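Local coordinates for cystathionine beta-lyases/cystathionine gamma-synthases (Corynebacterium glutamicum, PDB 5X5H), which probably catalyses, with pyridoxal 5'-phosphate, the joining of O-succinyl-L-homoserine and L-cysteine into L,L-cystathionine, releasing succinate, a step of methionine biosynthesis, at residues A[324-329]-A[373-378]; A[31-36]-A[57-62]. All blocks are in the same frame, centred on the assembly; numbering follows the deposited sequence.

Contact 1: A[324-329]-A[373-378]; sequences TKLICL and EDLLAD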
ATOM      1  N   THR A 324      12.614 -30.273  -7.465  1.00 18.47           N
ATOM      2  CA  THR A 324      13.162 -29.001  -7.939  1.00 18.16           C
ATOM      3  C   THR A 324      13.534 -28.135  -6.758  1.00 18.21           C
ATOM      4  O   THR A 324      12.809 -28.135  -5.691  1.00 20.11           O
ATOM      5  CB  THR A 324      12.196 -28.253  -8.870  1.00 18.40           C
ATOM      6  OG1 THR A 324      10.912 -28.137  -8.221  1.00 19.35           O
ATOM      7  CG2 THR A 324      12.070 -28.980 -10.153  1.00 17.58           C
ATOM      8  N   LYS A 325      14.607 -27.351  -6.852  1.00 16.94           N
ATOM      9  CA  LYS A 325      15.046 -26.494  -5.799  1.00 18.70           C
ATOM     10  C   LYS A 325      15.014 -25.013  -6.134  1.00 16.97           C
ATOM     11  O   LYS A 325      15.276 -24.214  -5.237  1.00 23.91           O
ATOM     12  CB  LYS A 325      16.464 -26.856  -5.442  1.00 24.92           C
ATOM     13  CG  LYS A 325      16.595 -28.274  -4.894  1.00 34.52           C
ATOM     14  CD  LYS A 325      18.003 -28.561  -4.443  1.00 42.56           C
ATOM     15  CE  LYS A 325      18.537 -27.602  -3.366  1.00 51.04           C
ATOM     16  NZ  LYS A 325      17.739 -27.585  -2.086  1.00 54.92           N
ATOM     17  N   LEU A 326      14.816 -24.662  -7.393  1.00 15.71           N
ATOM     18  CA  LEU A 326      14.654 -23.241  -7.792  1.00 15.30           C
ATOM     19  C   LEU A 326      13.245 -23.011  -8.205  1.00 16.91           C
ATOM     20  O   LEU A 326      12.602 -22.057  -7.746  1.00 18.55           O
ATOM     21  CB  LEU A 326      15.648 -22.957  -8.916  1.00 16.13           C
ATOM     22  CG  LEU A 326      15.574 -21.581  -9.520  1.00 18.44           C
ATOM     23  CD1 LEU A 326      15.762 -20.513  -8.472  1.00 19.77           C
ATOM     24  CD2 LEU A 326      16.712 -21.487 -10.541  1.00 18.52           C
ATOM     25  N   ILE A 327      12.698 -23.875  -9.059  1.00 14.04           N
ATOM     26  CA  ILE A 327      11.315 -23.866  -9.433  1.00 14.06           C
ATOM     27  C   ILE A 327      10.483 -24.282  -8.250  1.00 15.78           C
ATOM     28  O   ILE A 327      10.753 -25.363  -7.666  1.00 17.59           O
ATOM     29  CB  ILE A 327      11.027 -24.765 -10.637  1.00 14.53           C
ATOM     30  CG1 ILE A 327      11.979 -24.423 -11.815  1.00 15.01           C
ATOM     31  CG2 ILE A 327       9.614 -24.679 -11.172  1.00 14.14           C
ATOM     32  CD1 ILE A 327      11.911 -25.407 -12.962  1.00 18.01           C
ATOM     33  N   CYS A 328       9.506 -23.475  -7.867  1.00 12.89           N
ATOM     34  CA  CYS A 328       8.757 -23.756  -6.662  1.00 14.93           C
ATOM     35  C   CYS A 328       7.450 -24.433  -6.940  1.00 12.32           C
ATOM     36  O   CYS A 328       6.653 -24.067  -7.753  1.00 13.12           O
ATOM     37  CB  CYS A 328       8.493 -22.395  -5.996  1.00 14.33           C
ATOM     38  SG  CYS A 328       7.742 -22.505  -4.319  1.00 18.24           S
ATOM     39  N   LEU A 329       7.164 -25.433  -6.074  1.00 13.78           N
ATOM     40  CA  LEU A 329       5.851 -26.147  -6.026  1.00 14.23           C
ATOM     41  C   LEU A 329       4.769 -25.255  -5.426  1.00 13.73           C
ATOM     42  O   LEU A 329       4.757 -25.025  -4.220  1.00 15.26           O
ATOM     43  CB  LEU A 329       6.004 -27.434  -5.246  1.00 14.79           C
ATOM     44  CG  LEU A 329       4.730 -28.250  -5.340  1.00 16.38           C
ATOM     45  CD1 LEU A 329       4.277 -28.765  -6.657  1.00 17.25           C
ATOM     46  CD2 LEU A 329       4.906 -29.502  -4.422  1.00 17.47           C
ATOM     47  N   GLU A 373      20.587 -20.891 -17.440  1.00 14.58           N
ATOM     48  CA  GLU A 373      21.543 -21.897 -16.921  1.00 15.91           C
ATOM     49  C   GLU A 373      21.119 -22.447 -15.596  1.00 18.38           C
ATOM     50  O   GLU A 373      21.262 -23.643 -15.358  1.00 16.61           O
ATOM     51  CB  GLU A 373      22.958 -21.370 -16.781  1.00 19.15           C
ATOM     52  CG  GLU A 373      23.546 -20.881 -18.112  1.00 23.10           C
ATOM     53  CD  GLU A 373      23.157 -19.430 -18.547  1.00 28.18           C
ATOM     54  OE1 GLU A 373      22.341 -18.639 -17.838  1.00 21.29           O
ATOM     55  OE2 GLU A 373      23.543 -19.146 -19.759  1.00 31.07           O
ATOM     56  N   ASP A 374      20.580 -21.632 -14.719  1.00 14.72           N
ATOM     57  CA  ASP A 374      20.148 -22.088 -13.457  1.00 14.59           C
ATOM     58  C   ASP A 374      18.838 -22.928 -13.564  1.00 14.08           C
ATOM     59  O   ASP A 374      18.671 -23.917 -12.852  1.00 14.50           O
ATOM     60  CB  ASP A 374      19.869 -20.904 -12.512  1.00 14.20           C
ATOM     61  CG  ASP A 374      21.104 -20.079 -12.254  1.00 17.16           C
ATOM     62  OD1 ASP A 374      22.249 -20.615 -12.191  1.00 18.78           O
ATOM     63  OD2 ASP A 374      20.946 -18.846 -12.047  1.00 14.94           O
ATOM     64  N   LEU A 375      17.925 -22.533 -14.426  1.00 12.73           N
ATOM     65  CA  LEU A 375      16.666 -23.329 -14.623  1.00 14.07           C
ATOM     66  C   LEU A 375      17.039 -24.668 -15.262  1.00 14.62           C
ATOM     67  O   LEU A 375      16.494 -25.680 -14.853  1.00 13.94           O
ATOM     68  CB  LEU A 375      15.732 -22.558 -15.503  1.00 14.03           C
ATOM     69  CG  LEU A 375      15.098 -21.313 -14.839  1.00 14.17           C
ATOM     70  CD1 LEU A 375      14.408 -20.414 -15.877  1.00 14.92           C
ATOM     71  CD2 LEU A 375      14.230 -21.668 -13.638  1.00 17.31           C
ATOM     72  N   LEU A 376      17.911 -24.690 -16.275  1.00 13.43           N
ATOM     73  CA  LEU A 376      18.350 -25.999 -16.911  1.00 14.19           C
ATOM     74  C   LEU A 376      18.959 -26.860 -15.833  1.00 16.05           C
ATOM     75  O   LEU A 376      18.659 -28.099 -15.784  1.00 16.48           O
ATOM     76  CB  LEU A 376      19.315 -25.750 -18.030  1.00 15.38           C
ATOM     77  CG  LEU A 376      18.733 -25.282 -19.318  1.00 18.35           C
ATOM     78  CD1 LEU A 376      19.755 -24.669 -20.240  1.00 17.81           C
ATOM     79  CD2 LEU A 376      18.019 -26.437 -20.024  1.00 20.55           C
ATOM     80  N   ALA A 377      19.797 -26.318 -14.992  1.00 14.60           N
ATOM     81  CA  ALA A 377      20.461 -27.110 -13.962  1.00 15.98           C
ATOM     82  C   ALA A 377      19.475 -27.698 -13.004  1.00 17.92           C
ATOM     83  O   ALA A 377      19.550 -28.868 -12.514  1.00 17.03           O
ATOM     84  CB  ALA A 377      21.539 -26.321 -13.266  1.00 16.22           C
ATOM     85  N   ASP A 378      18.450 -26.912 -12.640  1.00 14.95           N
ATOM     86  CA  ASP A 378      17.440 -27.390 -11.697  1.00 15.72           C
ATOM     87  C   ASP A 378      16.581 -28.474 -12.286  1.00 16.20           C
ATOM     88  O   ASP A 378      16.315 -29.528 -11.602  1.00 16.38           O
ATOM     89  CB  ASP A 378      16.546 -26.227 -11.207  1.00 15.48           C
ATOM     90  CG  ASP A 378      15.717 -26.565 -10.023  1.00 18.38           C
ATOM     91  OD1 ASP A 378      16.201 -27.276  -9.086  1.00 21.19           O
ATOM     92  OD2 ASP A 378      14.541 -26.054  -9.923  1.00 17.29           O
TER
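Asp-378 holds CG anti to its backbone N (chi1 -166°), which carries the carboxylate off helix 372-384 to the backbone of Lys-325, Leu-326 and Ile-327. Leu-326 has CG anti to its own N (chi1 176°), and its CD2 meets Asp-374 and Leu-375. Three successive amides grip the carboxylate. Lys-325 N reaches the syn lone pair of Asp-378 OD1 at 2.7 Å in a nearly straight bond. Leu-326 N meets Asp-378 OD2 at 2.9 Å from well above the carboxylate plane. Ile-327 N comes to Asp-378 OD2 at 3.0 Å, on the same face but closer to the C-O direction. Asp-378 OD1 also accepts from Gln-381 NE2 of the same helix. The group is buried, and these N-H donors would help to stabilise its negative charge. Thr-324 OG1 braces the turn from within, donating to Ile-327 O at 2.8 Å. Leu-375 CD2 touches Leu-326 CD2 and Ile-327 CG1, each at 4.0 Å. Leu-326 CD2 lies 3.8 Å from Asp-374 CB. Asp-374 OD2 is hydrogen-bonded to Thr-12 OG1 and Gly-9 N of the second subunit. A helix carboxylate thus captures successive backbone N-H groups of a turn, here leading from helix 313-323 into strand 328-329 of the C-terminal mixed sheet.

Contact 2: A[31-36]-A[57-62]; sequences PIYAST and NPTIVA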
ATOM      1  N   PRO A  31      -1.836   8.697  -9.774  1.00 11.88           N
ATOM      2  CA  PRO A  31      -2.057   8.701  -8.308  1.00 12.11           C
ATOM      3  C   PRO A  31      -2.942   7.514  -7.911  1.00 11.17           C
ATOM      4  O   PRO A  31      -3.738   7.014  -8.747  1.00 11.79           O
ATOM      5  CB  PRO A  31      -2.808  10.019  -8.074  1.00 12.98           C
ATOM      6  CG  PRO A  31      -2.430  10.912  -9.253  1.00 14.12           C
ATOM      7  CD  PRO A  31      -2.306   9.970 -10.407  1.00 12.60           C
ATOM      8  N   ILE A  32      -2.800   7.079  -6.662  1.00 10.29           N
ATOM      9  CA  ILE A  32      -3.601   6.046  -6.046  1.00 10.82           C
ATOM     10  C   ILE A  32      -4.767   6.738  -5.370  1.00 10.00           C
ATOM     11  O   ILE A  32      -4.534   7.401  -4.297  1.00 11.43           O
ATOM     12  CB  ILE A  32      -2.778   5.124  -5.153  1.00 11.05           C
ATOM     13  CG1 ILE A  32      -1.697   4.472  -5.993  1.00 12.08           C
ATOM     14  CG2 ILE A  32      -3.699   4.071  -4.563  1.00 12.34           C
ATOM     15  CD1 ILE A  32      -0.668   3.766  -5.107  1.00 14.06           C
ATOM     16  N   TYR A  33      -5.966   6.720  -5.953  1.00  9.94           N
ATOM     17  CA  TYR A  33      -7.082   7.430  -5.362  1.00  9.57           C
ATOM     18  C   TYR A  33      -7.837   6.543  -4.383  1.00  9.80           C
ATOM     19  O   TYR A  33      -8.898   6.015  -4.644  1.00 10.61           O
ATOM     20  CB  TYR A  33      -8.027   7.896  -6.497  1.00  9.91           C
ATOM     21  CG  TYR A  33      -7.472   9.047  -7.320  1.00 10.27           C
ATOM     22  CD1 TYR A  33      -7.597  10.323  -6.832  1.00 12.14           C
ATOM     23  CD2 TYR A  33      -6.736   8.892  -8.474  1.00 11.74           C
ATOM     24  CE1 TYR A  33      -7.093  11.374  -7.522  1.00 11.58           C
ATOM     25  CE2 TYR A  33      -6.206   9.960  -9.178  1.00 11.21           C
ATOM     26  CZ  TYR A  33      -6.382  11.192  -8.673  1.00 11.90           C
ATOM     27  OH  TYR A  33      -5.817  12.294  -9.331  1.00 13.18           O
ATOM     28  N   ALA A  34      -7.229   6.390  -3.217  1.00 10.43           N
ATOM     29  CA  ALA A  34      -7.832   5.634  -2.116  1.00 10.87           C
ATOM     30  C   ALA A  34      -8.875   6.381  -1.334  1.00 10.32           C
ATOM     31  O   ALA A  34      -8.655   6.921  -0.247  1.00 11.49           O
ATOM     32  CB  ALA A  34      -6.718   5.056  -1.182  1.00 12.11           C
ATOM     33  N   SER A  35      -9.990   6.500  -2.047  1.00 10.77           N
ATOM     34  CA  SER A  35     -11.157   7.238  -1.644  1.00 10.36           C
ATOM     35  C   SER A  35     -12.325   6.479  -2.099  1.00 11.69           C
ATOM     36  O   SER A  35     -12.346   6.044  -3.299  1.00 13.14           O
ATOM     37  CB  SER A  35     -11.250   8.635  -2.222  1.00 11.01           C
ATOM     38  OG  SER A  35     -10.282   9.533  -1.728  1.00 11.94           O
ATOM     39  N   THR A  36     -13.366   6.311  -1.304  1.00 10.66           N
ATOM     40  CA  THR A  36     -14.590   5.623  -1.771  1.00 10.26           C
ATOM     41  C   THR A  36     -15.507   6.591  -2.478  1.00 11.62           C
ATOM     42  O   THR A  36     -16.422   6.130  -3.189  1.00 13.07           O
ATOM     43  CB  THR A  36     -15.341   5.039  -0.590  1.00 12.08           C
ATOM     44  OG1 THR A  36     -15.597   6.097   0.328  1.00 12.70           O
ATOM     45  CG2 THR A  36     -14.525   3.995   0.102  1.00 12.69           C
ATOM     46  N   ASN A  57     -13.382   4.596 -10.621  1.00 12.62           N
ATOM     47  CA  ASN A  57     -12.280   5.338  -9.955  1.00 11.43           C
ATOM     48  C   ASN A  57     -11.195   5.553 -10.949  1.00 12.27           C
ATOM     49  O   ASN A  57     -10.849   4.592 -11.689  1.00 11.87           O
ATOM     50  CB  ASN A  57     -11.840   4.488  -8.735  1.00 11.28           C
ATOM     51  CG  ASN A  57     -10.690   5.103  -7.980  1.00 11.37           C
ATOM     52  OD1 ASN A  57      -9.589   5.175  -8.465  1.00 12.69           O
ATOM     53  ND2 ASN A  57     -10.966   5.454  -6.726  1.00 11.64           N
ATOM     54  N   PRO A  58     -10.497   6.689 -10.966  1.00 11.93           N
ATOM     55  CA  PRO A  58      -9.480   6.945 -11.985  1.00 12.92           C
ATOM     56  C   PRO A  58      -8.328   5.979 -12.011  1.00 12.01           C
ATOM     57  O   PRO A  58      -7.687   5.749 -13.065  1.00 13.27           O
ATOM     58  CB  PRO A  58      -9.057   8.352 -11.743  1.00 15.06           C
ATOM     59  CG  PRO A  58      -9.867   8.853 -10.653  1.00 14.76           C
ATOM     60  CD  PRO A  58     -10.710   7.846 -10.070  1.00 14.18           C
ATOM     61  N   THR A  59      -7.906   5.490 -10.847  1.00 10.58           N
ATOM     62  CA  THR A  59      -6.767   4.573 -10.771  1.00 10.48           C
ATOM     63  C   THR A  59      -7.119   3.252 -11.452  1.00 11.20           C
ATOM     64  O   THR A  59      -6.313   2.701 -12.187  1.00 10.95           O
ATOM     65  CB  THR A  59      -6.334   4.323  -9.347  1.00 10.49           C
ATOM     66  OG1 THR A  59      -6.069   5.559  -8.637  1.00 11.47           O
ATOM     67  CG2 THR A  59      -5.141   3.376  -9.276  1.00 11.72           C
ATOM     68  N   ILE A  60      -8.350   2.822 -11.294  1.00 10.35           N
ATOM     69  CA  ILE A  60      -8.853   1.564 -11.948  1.00 10.76           C
ATOM     70  C   ILE A  60      -9.025   1.830 -13.425  1.00 11.57           C
ATOM     71  O   ILE A  60      -8.590   1.014 -14.280  1.00 11.64           O
ATOM     72  CB  ILE A  60     -10.171   1.114 -11.285  1.00 12.47           C
ATOM     73  CG1 ILE A  60      -9.939   0.885  -9.801  1.00 13.15           C
ATOM     74  CG2 ILE A  60     -10.736  -0.107 -12.014  1.00 13.08           C
ATOM     75  CD1 ILE A  60     -11.205   0.535  -8.997  1.00 13.54           C
ATOM     76  N   VAL A  61      -9.585   2.946 -13.821  1.00 12.87           N
ATOM     77  CA  VAL A  61      -9.796   3.261 -15.255  1.00 11.92           C
ATOM     78  C   VAL A  61      -8.470   3.353 -15.986  1.00 13.60           C
ATOM     79  O   VAL A  61      -8.347   2.893 -17.133  1.00 12.73           O
ATOM     80  CB  VAL A  61     -10.644   4.544 -15.395  1.00 16.62           C
ATOM     81  CG1 VAL A  61     -10.638   5.004 -16.850  1.00 15.55           C
ATOM     82  CG2 VAL A  61     -12.037   4.242 -14.937  1.00 16.50           C
ATOM     83  N   ALA A  62      -7.407   3.821 -15.342  1.00 11.41           N
ATOM     84  CA  ALA A  62      -6.073   3.827 -15.978  1.00 11.38           C
ATOM     85  C   ALA A  62      -5.640   2.441 -16.400  1.00 11.11           C
ATOM     86  O   ALA A  62      -5.154   2.216 -17.536  1.00 11.86           O
ATOM     87  CB  ALA A  62      -5.023   4.548 -15.125  1.00 12.43           C
TER
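Hydrogen bonds to the backbone of segment 31-36 come first, and Thr-59 and Asn-57 supply them. Thr-59 OG1 sits beside its own backbone N (chi1 -54°) and faces the chain around Ile-32. It donates to Pro-31 O at 2.8 Å and accepts from Tyr-33 N at 2.9 Å, with an N-H...O angle of 166°. One hydroxyl therefore serves a carbonyl and an amide on the two sides of Ile-32. Asn-57 ND2 donates to Tyr-33 O at 3.0 Å, in the plane of that carbonyl and close to its own amide plane. Asn-57 ND2 is also hydrogen-bonded to Thr-53 OG1. The other end of the amide caps helix 58-70: Asn-57 is the N-cap, and its OD1 accepts from Thr-59 N at 2.9 Å. Bonds at both ends fix the rotation of the amide. The same helix start thus holds an irregular segment with successive inverse gamma turns centred on Tyr-33 and Ala-34, each closed by a weak bond. The Tyr-33 ring makes the remaining contacts. The apolar one is CH-pi: Pro-58 CG lies over one face, offset toward the rim, 4.2 Å from the centroid of the Tyr-33 ring. Pro-58 CG is nearest to Tyr-33 CD2, at 3.8 Å. Thr-59 OG1 lies at the ring edge, 3.4 Å from Tyr-33 CD2. Across the subunit boundary, Tyr-33 meets Tyr-25 of the fourth subunit edge-to-face.

From the N terminus, contact 2 comes first. It closes a short loop between 31-36 and 57-62; residues 37-56 carry strand 45-46 and the magnesium ligands Phe-38, Gln-40 and Glu-51. The chain then runs through the seven-stranded sheet around the pyridoxal phosphate site and the long helix 254-273. Contact 1 closes later, between 324-329 and 373-378, around strands 339-341 and 362-366. The two loops are in series and neither nest nor cross. The nearest atoms of contact 1 and contact 2 are about 28 Å apart. Contact 2 ties the N-terminal arm to helix 58-70. Contact 1 ties the turn leading into strand 328-329 to helix 372-384. A segment of each also meets the third subunit.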